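Local coordinates for protein STE5 (Saccharomyces cerevisiae, PDB 3FZE), which is a scaffold of the yeast mating pathway whose minimal scaffold domain co-catalyses phosphorylation of the MAP kinase Fus3 by Ste7, at residues I9-K13 and Y179-L183; Q25-T29 and F58-N62; N62-L66 and K87-F93; F93-K99 and Q130-F135. All coordinates share one frame; numbering follows the deposited sequence.

Interaction 1: I9-K13 and Y179-L183; sequences ILSLK and YSFGL
Lys13 reaches over from helix 2-14 and gives its ammonium group to the carbonyl of Ser180, NZ to O 2.8 Å. With CG trans to the backbone N (chi1 154°) and every later torsion extended, the chain spans the groove between the two helices at full length; NZ arrives in the plane of the carbonyl, at a C=O...N angle of 146°. Lysine suits this exposed position because its aliphatic stem can lie against the neighbour while its charge meets a carbonyl at a helix end. The stem begins beside Phe181, whose CZ is 4.1 Å from Lys13 CA and whose ring also meets Phe51 edge-to-face and touches Lys50.

In this alpha/beta/alpha, vWA-like fold, the contact pairs the N-terminal helix with the end of helix 170-180. That end is a Schellman motif: Gly182 takes up positive phi, a conformation glycine adopts readily, and its N bonds to Tyr179 O.

Next to the lysine, Ser180 turns its hydroxyl toward a methyl of Ile9, OG to CG2 3.6 Å, and, in the conformer modelled here, toward Leu10 CD2 as well. The polar partner of OG is the Thr176 carbonyl one turn back. Chi1 of -68° sets the hydroxyl beside its own backbone N, in reach of that carbonyl, and the small side chain leaves room for the isoleucine branch. Buried Ile9 extends the apolar side of the contact inward, touching Thr176 and Leu177.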
# COMPACT_ATOMS: atom_id res chain seq x y z
N ILE A 9 -7.63 9.51 3.17
CA ILE A 9 -6.21 9.82 3.30
C ILE A 9 -5.99 11.00 4.25
O ILE A 9 -5.05 11.02 5.04
CB ILE A 9 -5.57 10.07 1.92
CG1 ILE A 9 -5.48 8.74 1.15
CG2 ILE A 9 -4.18 10.69 2.06
CD1 ILE A 9 -5.20 8.91 -0.33
N LEU A 10 -6.88 11.99 4.20
CA LEU A 10 -6.77 13.13 5.09
C LEU A 10 -6.98 12.69 6.54
O LEU A 10 -6.39 13.24 7.46
CB LEU A 10 -7.76 14.24 4.71
CG LEU A 10 -7.60 14.79 3.29
CD1 LEU A 10 -8.24 16.17 3.18
CD2 LEU A 10 -6.14 14.85 2.89
N SER A 11 -7.83 11.68 6.74
CA SER A 11 -8.07 11.15 8.07
C SER A 11 -6.78 10.53 8.62
O SER A 11 -6.40 10.77 9.76
CB SER A 11 -9.20 10.12 8.05
OG SER A 11 -9.47 9.65 9.35
N LEU A 12 -6.12 9.74 7.78
CA LEU A 12 -4.86 9.11 8.17
C LEU A 12 -3.80 10.15 8.49
O LEU A 12 -3.13 10.08 9.53
CB LEU A 12 -4.37 8.18 7.05
CG LEU A 12 -2.91 7.72 7.15
CD1 LEU A 12 -2.76 6.72 8.29
CD2 LEU A 12 -2.44 7.12 5.83
N LYS A 13 -3.64 11.11 7.59
CA LYS A 13 -2.67 12.18 7.77
C LYS A 13 -2.92 12.90 9.08
O LYS A 13 -1.99 13.22 9.83
CB LYS A 13 -2.77 13.15 6.59
CG LYS A 13 -2.33 14.56 6.88
CD LYS A 13 -2.90 15.50 5.82
CE LYS A 13 -2.25 16.87 5.86
NZ LYS A 13 -2.53 17.58 4.60
N TYR A 179 0.79 13.83 -2.13
CA TYR A 179 0.53 15.26 -2.08
C TYR A 179 -0.10 15.68 -0.76
O TYR A 179 0.15 16.78 -0.28
CB TYR A 179 -0.27 15.73 -3.29
CG TYR A 179 0.61 16.00 -4.49
CD1 TYR A 179 1.23 14.95 -5.17
CD2 TYR A 179 0.86 17.29 -4.91
CE1 TYR A 179 2.07 15.19 -6.25
CE2 TYR A 179 1.68 17.55 -6.00
CZ TYR A 179 2.29 16.49 -6.65
OH TYR A 179 3.11 16.76 -7.73
N SER A 180 -0.91 14.81 -0.16
CA SER A 180 -1.51 15.12 1.13
C SER A 180 -0.43 15.33 2.19
O SER A 180 -0.63 16.07 3.15
CB SER A 180 -2.48 14.02 1.58
OG SER A 180 -3.63 13.97 0.75
N PHE A 181 0.71 14.68 2.00
CA PHE A 181 1.85 14.87 2.90
C PHE A 181 2.82 15.98 2.45
O PHE A 181 3.86 16.19 3.07
CB PHE A 181 2.60 13.55 3.11
CG PHE A 181 1.86 12.57 3.98
CD1 PHE A 181 1.83 12.73 5.35
CD2 PHE A 181 1.19 11.49 3.42
CE1 PHE A 181 1.15 11.83 6.15
CE2 PHE A 181 0.50 10.60 4.22
CZ PHE A 181 0.48 10.77 5.59
N GLY A 182 2.47 16.69 1.39
CA GLY A 182 3.29 17.77 0.88
C GLY A 182 4.50 17.31 0.09
O GLY A 182 5.51 18.02 0.02
N LEU A 183 4.42 16.13 -0.50
CA LEU A 183 5.51 15.62 -1.31
C LEU A 183 5.17 15.74 -2.79
O LEU A 183 4.01 15.95 -3.15
CB LEU A 183 5.81 14.16 -0.93
CG LEU A 183 6.09 13.96 0.57
CD1 LEU A 183 5.99 12.49 0.95
CD2 LEU A 183 7.44 14.54 0.96

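Interaction 2: Q25-T29 and F58-N62; sequences QIDFT and FVDRN
The beta-alpha-beta unit made of strand 19-26, helix 35-50 and strand 55-60 brings two parallel strands together, and here Gln25 lies against Val59 and Asp60 near the C-terminal ends of the strands. Ile26 N donates to Val59 O at 3.0 Å, and Gln25 CA makes a CA-H...O contact with the same carbonyl. Beyond this the backbones part: a water accepts from Arg61 N and donates to Ile26 O, filling in for a direct bond.

Gln25 is buried, so its amide needs partners on both ends. Its extended chain carries NE2 to Asp60 O, 2.9 Å away and exactly in the amide plane, with a nearly straight N-H...O angle of 173°; Lys125 O also accepts from NE2, while OE1 receives Ser117 OG and Ile127 N. In the vWA-like fold this is the C-terminal edge of the parallel strands. On the other face of the sheet Ile26 and Phe58 lie side by side, CD1 to CE1 4.0 Å, with Val40 and Leu44 of the crossover helix against the phenylalanine.

Further along, Asp27 OD1 accepts from Thr29 N in an Asx turn and from Thr29 OG1 at 2.6 Å, which fixes the carboxylate. Arg61, extended from CG to NE, brings NH1 to Asp27 OD1 at 3.3 Å in a salt bridge whose hydrogen bonds are weak; the carboxylate and guanidinium planes stand 82° apart.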
# COMPACT_ATOMS: atom_id res chain seq x y z
N GLN A 25 -1.04 -4.69 -3.56
CA GLN A 25 -1.32 -5.93 -4.26
C GLN A 25 -1.59 -5.60 -5.71
O GLN A 25 -2.53 -4.86 -6.01
CB GLN A 25 -2.53 -6.60 -3.63
CG GLN A 25 -2.97 -7.83 -4.38
CD GLN A 25 -4.02 -8.60 -3.61
OE1 GLN A 25 -4.93 -8.00 -3.04
NE2 GLN A 25 -3.89 -9.92 -3.59
N ILE A 26 -0.75 -6.11 -6.60
CA ILE A 26 -0.85 -5.77 -8.01
C ILE A 26 -1.14 -6.96 -8.93
O ILE A 26 -0.38 -7.94 -8.96
CB ILE A 26 0.41 -5.03 -8.52
CG1 ILE A 26 0.77 -3.88 -7.58
CG2 ILE A 26 0.18 -4.53 -9.94
CD1 ILE A 26 2.08 -3.17 -7.91
N ASP A 27 -2.25 -6.87 -9.65
CA ASP A 27 -2.54 -7.74 -10.79
C ASP A 27 -1.99 -7.01 -12.00
O ASP A 27 -2.53 -5.99 -12.43
CB ASP A 27 -4.05 -7.96 -10.92
CG ASP A 27 -4.42 -8.80 -12.12
OD1 ASP A 27 -3.59 -8.92 -13.04
OD2 ASP A 27 -5.56 -9.34 -12.15
N PHE A 28 -0.88 -7.50 -12.53
CA PHE A 28 -0.17 -6.81 -13.60
C PHE A 28 -0.91 -6.84 -14.93
O PHE A 28 -0.69 -5.98 -15.78
CB PHE A 28 1.23 -7.40 -13.76
CG PHE A 28 2.11 -7.21 -12.57
CD1 PHE A 28 2.83 -6.04 -12.41
CD2 PHE A 28 2.20 -8.19 -11.60
CE1 PHE A 28 3.64 -5.86 -11.31
CE2 PHE A 28 3.00 -8.01 -10.49
CZ PHE A 28 3.73 -6.84 -10.35
N THR A 29 -1.79 -7.81 -15.09
CA THR A 29 -2.54 -7.96 -16.34
C THR A 29 -3.59 -6.87 -16.52
O THR A 29 -4.04 -6.61 -17.63
CB THR A 29 -3.21 -9.35 -16.44
OG1 THR A 29 -4.31 -9.43 -15.53
CG2 THR A 29 -2.21 -10.47 -16.14
N PHE A 58 4.82 -5.97 -1.24
CA PHE A 58 4.16 -6.22 -2.52
C PHE A 58 3.57 -7.62 -2.52
O PHE A 58 4.23 -8.57 -2.11
CB PHE A 58 5.16 -6.11 -3.67
CG PHE A 58 5.48 -4.70 -4.06
CD1 PHE A 58 4.57 -3.93 -4.77
CD2 PHE A 58 6.71 -4.15 -3.74
CE1 PHE A 58 4.88 -2.62 -5.14
CE2 PHE A 58 7.03 -2.84 -4.11
CZ PHE A 58 6.10 -2.08 -4.80
N VAL A 59 2.32 -7.73 -2.98
CA VAL A 59 1.59 -9.00 -2.99
C VAL A 59 1.01 -9.22 -4.38
O VAL A 59 0.49 -8.29 -4.99
CB VAL A 59 0.46 -8.99 -1.96
CG1 VAL A 59 -0.29 -10.33 -1.94
CG2 VAL A 59 1.02 -8.66 -0.58
N ASP A 60 1.09 -10.45 -4.89
CA ASP A 60 0.51 -10.73 -6.20
C ASP A 60 -1.00 -11.00 -6.13
O ASP A 60 -1.59 -11.02 -5.05
CB ASP A 60 1.30 -11.80 -6.99
CG ASP A 60 1.06 -13.24 -6.51
OD1 ASP A 60 0.11 -13.51 -5.76
OD2 ASP A 60 1.85 -14.12 -6.92
N ARG A 61 -1.62 -11.20 -7.29
CA ARG A 61 -3.07 -11.33 -7.34
C ARG A 61 -3.60 -12.59 -6.67
O ARG A 61 -4.79 -12.68 -6.39
CB ARG A 61 -3.57 -11.22 -8.77
CG ARG A 61 -3.12 -12.33 -9.69
CD ARG A 61 -3.58 -12.02 -11.10
NE ARG A 61 -3.28 -13.11 -12.03
CZ ARG A 61 -3.62 -13.12 -13.31
NH1 ARG A 61 -4.28 -12.09 -13.83
NH2 ARG A 61 -3.31 -14.16 -14.07
N ASN A 62 -2.71 -13.54 -6.41
CA ASN A 62 -3.08 -14.77 -5.69
C ASN A 62 -2.61 -14.78 -4.23
O ASN A 62 -2.57 -15.83 -3.59
CB ASN A 62 -2.54 -15.98 -6.43
CG ASN A 62 -3.18 -16.13 -7.77
OD1 ASN A 62 -4.41 -16.18 -7.87
ND2 ASN A 62 -2.37 -16.19 -8.83
O HOH W 1 -0.18 -10.52 -9.70

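Interaction 3: N62-L66 and K87-F93; sequences NNYVL and KSSSTQF
The amide of Gln92 stands almost upright on the Tyr64 ring, NE2 3.1 Å above the plane and over its centre, with amide and ring planes 80° apart. A bend at chi2 (-77°) folds the glutamine back over the tyrosine. From there NE2 donates to Asn62 O at 3.0 Å, nearly straight, while OE1 accepts from Asn63 ND2, which comes from above the carbonyl plane.

Asn63 ND2 has a second acceptor, Phe93 O at 2.9 Å, met in the carbonyl plane on a lone pair. Asparagine suits this buried turn: it tolerates positive phi (74°), and its amide serves two carbonyls while OD1 is taken by Gln130.

Two backbone bonds join the segments around the single bridge of Tyr64 with Gln92: Phe93 N to Asn63 O and Val65 N to Thr91 O, the latter 2.8 Å. Ser89 OG, trans to its backbone N, accepts from Thr91 N, closing an ST turn, and donates to Val65 O at 2.7 Å. Lys87, bent at chi2 and chi4, curls back to bring NZ to Leu66 O, also 2.7 Å. On the apolar side, Val65 CG2 is 3.7 Å from Phe93 CB and lies at the edge of that ring.

The loop 87-93 lies against residues 62-66, the turn and the start of strand 65-68, whose other side bonds to strand 55-60, and leads into helix 95-102; Val65 and Thr91 touch Trp97 of that helix.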
# COMPACT_ATOMS: atom_id res chain seq x y z
N ASN A 62 -2.71 -13.54 -6.41
CA ASN A 62 -3.08 -14.77 -5.69
C ASN A 62 -2.61 -14.78 -4.23
O ASN A 62 -2.57 -15.83 -3.59
CB ASN A 62 -2.54 -15.98 -6.43
CG ASN A 62 -3.18 -16.13 -7.77
OD1 ASN A 62 -4.41 -16.18 -7.87
ND2 ASN A 62 -2.37 -16.19 -8.83
N ASN A 63 -2.28 -13.59 -3.72
CA ASN A 63 -1.95 -13.38 -2.31
C ASN A 63 -0.58 -13.90 -1.88
O ASN A 63 -0.33 -14.12 -0.69
CB ASN A 63 -3.04 -13.93 -1.39
CG ASN A 63 -2.95 -13.36 0.01
OD1 ASN A 63 -2.79 -12.15 0.18
ND2 ASN A 63 -3.02 -14.23 1.02
N TYR A 64 0.32 -14.05 -2.84
CA TYR A 64 1.72 -14.37 -2.54
C TYR A 64 2.59 -13.14 -2.35
O TYR A 64 2.54 -12.19 -3.14
CB TYR A 64 2.33 -15.25 -3.64
CG TYR A 64 1.70 -16.61 -3.68
CD1 TYR A 64 2.10 -17.60 -2.79
CD2 TYR A 64 0.69 -16.89 -4.58
CE1 TYR A 64 1.51 -18.85 -2.81
CE2 TYR A 64 0.10 -18.15 -4.61
CZ TYR A 64 0.52 -19.13 -3.73
OH TYR A 64 -0.07 -20.38 -3.75
N VAL A 65 3.40 -13.18 -1.30
CA VAL A 65 4.30 -12.07 -0.98
C VAL A 65 5.46 -12.08 -1.97
O VAL A 65 6.15 -13.09 -2.12
CB VAL A 65 4.87 -12.21 0.44
CG1 VAL A 65 5.92 -11.10 0.71
CG2 VAL A 65 3.76 -12.17 1.48
N LEU A 66 5.67 -10.94 -2.62
CA LEU A 66 6.72 -10.81 -3.62
C LEU A 66 7.99 -10.18 -3.06
O LEU A 66 9.10 -10.59 -3.39
CB LEU A 66 6.22 -10.00 -4.82
CG LEU A 66 4.96 -10.56 -5.50
CD1 LEU A 66 4.58 -9.70 -6.70
CD2 LEU A 66 5.15 -12.01 -5.92
N LYS A 87 8.48 -12.46 -10.24
CA LYS A 87 8.90 -12.97 -8.94
C LYS A 87 8.08 -14.16 -8.47
O LYS A 87 6.85 -14.08 -8.34
CB LYS A 87 8.86 -11.85 -7.87
CG LYS A 87 9.38 -12.27 -6.50
CD LYS A 87 10.85 -12.64 -6.56
CE LYS A 87 11.38 -13.06 -5.20
NZ LYS A 87 11.28 -11.96 -4.20
N SER A 88 8.77 -15.26 -8.20
CA SER A 88 8.13 -16.45 -7.65
C SER A 88 8.05 -16.33 -6.13
O SER A 88 8.82 -15.59 -5.52
CB SER A 88 8.90 -17.71 -8.05
OG SER A 88 8.76 -17.98 -9.44
N SER A 89 7.11 -17.05 -5.54
CA SER A 89 6.93 -17.02 -4.10
C SER A 89 5.94 -18.09 -3.66
O SER A 89 4.91 -18.30 -4.30
CB SER A 89 6.38 -15.67 -3.66
OG SER A 89 5.92 -15.73 -2.31
N SER A 90 6.23 -18.73 -2.53
CA SER A 90 5.31 -19.69 -1.95
C SER A 90 4.73 -19.19 -0.62
O SER A 90 4.03 -19.93 0.07
CB SER A 90 6.01 -21.03 -1.73
OG SER A 90 7.06 -20.90 -0.79
N THR A 91 5.02 -17.93 -0.27
CA THR A 91 4.59 -17.36 1.00
C THR A 91 3.28 -16.58 0.85
O THR A 91 3.25 -15.55 0.19
CB THR A 91 5.64 -16.39 1.57
OG1 THR A 91 6.90 -17.07 1.68
CG2 THR A 91 5.21 -15.89 2.95
N GLN A 92 2.22 -17.08 1.48
CA GLN A 92 0.94 -16.37 1.49
C GLN A 92 0.98 -15.16 2.42
O GLN A 92 1.51 -15.23 3.53
CB GLN A 92 -0.20 -17.30 1.90
CG GLN A 92 -0.67 -18.21 0.78
CD GLN A 92 -1.56 -17.50 -0.23
OE1 GLN A 92 -2.70 -17.10 0.08
NE2 GLN A 92 -1.07 -17.36 -1.46
N PHE A 93 0.41 -14.05 1.96
CA PHE A 93 0.34 -12.85 2.78
C PHE A 93 -0.79 -12.87 3.82
O PHE A 93 -1.89 -13.34 3.55
CB PHE A 93 0.17 -11.62 1.90
CG PHE A 93 -0.06 -10.36 2.68
CD1 PHE A 93 1.02 -9.65 3.18
CD2 PHE A 93 -1.34 -9.94 2.97
CE1 PHE A 93 0.81 -8.50 3.93
CE2 PHE A 93 -1.55 -8.78 3.72
CZ PHE A 93 -0.47 -8.07 4.20

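Interaction 4: F93-K99 and Q130-F135; sequences FSPIWLK and QDYRCF
Pro95 opens helix 95-102 and sets its ring against Tyr132, in the loop that follows strand 111-117 of this alpha/beta/alpha, vWA-like fold. The main contact is CH-pi: Pro95 CG sits 3.6 Å from the centroid of the Tyr132 ring and 7° off its normal, directly over the face. Proline is apt in the first turn of a helix, where its missing N-H costs no bond, and its compact, rigid ring sets a CH group against an aromatic face. Tyr132 keeps its hydroxyl occupied through Ile127 O, and its ring rests on Ile113 and Ala115.

Apolar packing continues along the helix. Gln130 lays CB along Pro95 CD. Cys134 SG is 3.9 Å from Pro95 CB, held there by chi1 of 48°, which places sulfur between the backbone N and the carbonyl carbon. Its CB meets Ile96 CD1 at 3.8 Å. Phe135 brings the end of its ring to Pro95 CB, to Lys99 CB and to Leu98 CD2, the last crossing it at about a right angle. Lys99 contributes its aliphatic stem here, and in one conformer its ammonium bonds to Asn106.

No direct hydrogen bond crosses the contact. At the helix start, Ser94 is the N-cap, a role its short hydroxyl fills well: OG accepts from Trp97 N at 3.0 Å. One water joins the segments, accepting from Ile96 N at 3.0 Å and donating to Asp131 OD1 at 2.7 Å.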
# COMPACT_ATOMS: atom_id res chain seq x y z
N PHE A 93 0.41 -14.05 1.96
CA PHE A 93 0.34 -12.85 2.78
C PHE A 93 -0.79 -12.87 3.82
O PHE A 93 -1.89 -13.34 3.55
CB PHE A 93 0.17 -11.62 1.90
CG PHE A 93 -0.06 -10.36 2.68
CD1 PHE A 93 1.02 -9.65 3.18
CD2 PHE A 93 -1.34 -9.94 2.97
CE1 PHE A 93 0.81 -8.50 3.93
CE2 PHE A 93 -1.55 -8.78 3.72
CZ PHE A 93 -0.47 -8.07 4.20
N SER A 94 -0.50 -12.32 4.99
CA SER A 94 -1.54 -11.97 5.96
C SER A 94 -1.00 -10.81 6.78
O SER A 94 0.21 -10.62 6.87
CB SER A 94 -1.88 -13.15 6.88
OG SER A 94 -0.78 -13.48 7.73
N PRO A 95 -1.91 -10.02 7.37
CA PRO A 95 -1.42 -8.93 8.22
C PRO A 95 -0.56 -9.44 9.38
O PRO A 95 0.49 -8.85 9.64
CB PRO A 95 -2.71 -8.28 8.72
CG PRO A 95 -3.69 -8.54 7.62
CD PRO A 95 -3.35 -9.92 7.10
N ILE A 96 -0.98 -10.51 10.05
CA ILE A 96 -0.18 -11.04 11.14
C ILE A 96 1.19 -11.52 10.65
O ILE A 96 2.20 -11.31 11.32
CB ILE A 96 -0.89 -12.17 11.93
CG1 ILE A 96 -0.05 -12.57 13.14
CG2 ILE A 96 -1.14 -13.38 11.05
CD1 ILE A 96 0.32 -11.41 14.03
N TRP A 97 1.23 -12.17 9.49
CA TRP A 97 2.52 -12.55 8.92
C TRP A 97 3.39 -11.31 8.76
O TRP A 97 4.57 -11.32 9.13
CB TRP A 97 2.37 -13.25 7.55
CG TRP A 97 3.71 -13.45 6.92
CD1 TRP A 97 4.55 -14.51 7.11
CD2 TRP A 97 4.39 -12.55 6.03
NE1 TRP A 97 5.71 -14.33 6.39
CE2 TRP A 97 5.64 -13.14 5.72
CE3 TRP A 97 4.07 -11.32 5.47
CZ2 TRP A 97 6.56 -12.53 4.86
CZ3 TRP A 97 4.98 -10.71 4.62
CH2 TRP A 97 6.22 -11.32 4.34
N LEU A 98 2.81 -10.25 8.22
CA LEU A 98 3.56 -9.02 8.00
C LEU A 98 4.06 -8.41 9.32
O LEU A 98 5.21 -8.01 9.42
CB LEU A 98 2.74 -8.00 7.20
CG LEU A 98 3.48 -6.74 6.76
CD1 LEU A 98 4.58 -7.06 5.73
CD2 LEU A 98 2.50 -5.70 6.21
N LYS A 99 3.18 -8.34 10.32
CA LYS A 99 3.59 -7.79 11.61
C LYS A 99 4.73 -8.61 12.22
O LYS A 99 5.71 -8.05 12.70
CB LYS A 99 2.41 -7.69 12.58
CG LYS A 99 2.77 -7.13 13.95
CD LYS A 99 3.09 -8.24 14.95
CE LYS A 99 3.48 -7.66 16.31
NZ LYS A 99 3.28 -8.65 17.42
N GLN A 130 -8.66 -8.88 4.51
CA GLN A 130 -7.91 -9.52 5.58
C GLN A 130 -8.01 -8.72 6.87
O GLN A 130 -8.44 -7.57 6.85
CB GLN A 130 -6.46 -9.76 5.14
CG GLN A 130 -6.37 -10.74 3.96
CD GLN A 130 -4.98 -10.85 3.36
OE1 GLN A 130 -4.00 -10.38 3.94
NE2 GLN A 130 -4.88 -11.48 2.18
N ASP A 131 -7.63 -9.33 8.00
CA ASP A 131 -7.79 -8.65 9.28
C ASP A 131 -6.50 -7.98 9.74
O ASP A 131 -5.51 -8.65 10.05
CB ASP A 131 -8.40 -9.57 10.35
CG ASP A 131 -7.40 -10.59 10.89
OD1 ASP A 131 -6.46 -10.96 10.15
OD2 ASP A 131 -7.58 -11.03 12.04
N TYR A 132 -6.53 -6.66 9.77
CA TYR A 132 -5.36 -5.86 10.14
C TYR A 132 -5.35 -5.66 11.65
O TYR A 132 -4.59 -4.86 12.19
CB TYR A 132 -5.33 -4.58 9.31
CG TYR A 132 -5.05 -4.91 7.85
CD1 TYR A 132 -6.07 -5.37 7.01
CD2 TYR A 132 -3.77 -4.83 7.32
CE1 TYR A 132 -5.83 -5.70 5.68
CE2 TYR A 132 -3.52 -5.16 5.99
CZ TYR A 132 -4.55 -5.60 5.18
OH TYR A 132 -4.31 -5.92 3.86
N ARG A 133 -6.24 -6.41 12.29
CA ARG A 133 -6.20 -6.80 13.69
C ARG A 133 -4.93 -6.44 14.46
O ARG A 133 -4.95 -5.61 15.37
CB ARG A 133 -6.42 -8.30 13.81
N CYS A 134 -3.83 -7.09 14.09
CA CYS A 134 -2.60 -7.10 14.87
C CYS A 134 -1.87 -5.77 14.92
O CYS A 134 -0.95 -5.59 15.71
CB CYS A 134 -1.67 -8.13 14.25
SG CYS A 134 -1.58 -7.90 12.46
N PHE A 135 -2.24 -4.84 14.04
CA PHE A 135 -1.60 -3.54 14.05
C PHE A 135 -2.28 -2.63 15.09
O PHE A 135 -2.30 -1.41 14.95
CB PHE A 135 -1.55 -2.93 12.65
CG PHE A 135 -0.64 -3.68 11.71
CD1 PHE A 135 -1.15 -4.59 10.80
CD2 PHE A 135 0.74 -3.51 11.77
CE1 PHE A 135 -0.32 -5.29 9.96
CE2 PHE A 135 1.57 -4.21 10.94
CZ PHE A 135 1.05 -5.11 10.03
O HOH W 2 -3.85 -11.49 10.08

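From the N terminus, helix 2-14 enters interaction 1, which closes only when the chain has nearly ended at residues 179-183; the other three contacts are all nested inside that long loop. Interaction 2 closes the first inner loop across helix 35-50. Interaction 3 starts at Asn62, on the stretch where interaction 2 ends, and closes at Phe93, where interaction 4 begins, so these three follow in series without crossing. Phe93 also packs on Val59 of strand 55-60, and Asn63, in the turn before strand 65-68, bonds to Gln130 in the loop after strand 111-117. Interaction 1 stands apart, its centre about 25 Å from that of interaction 2.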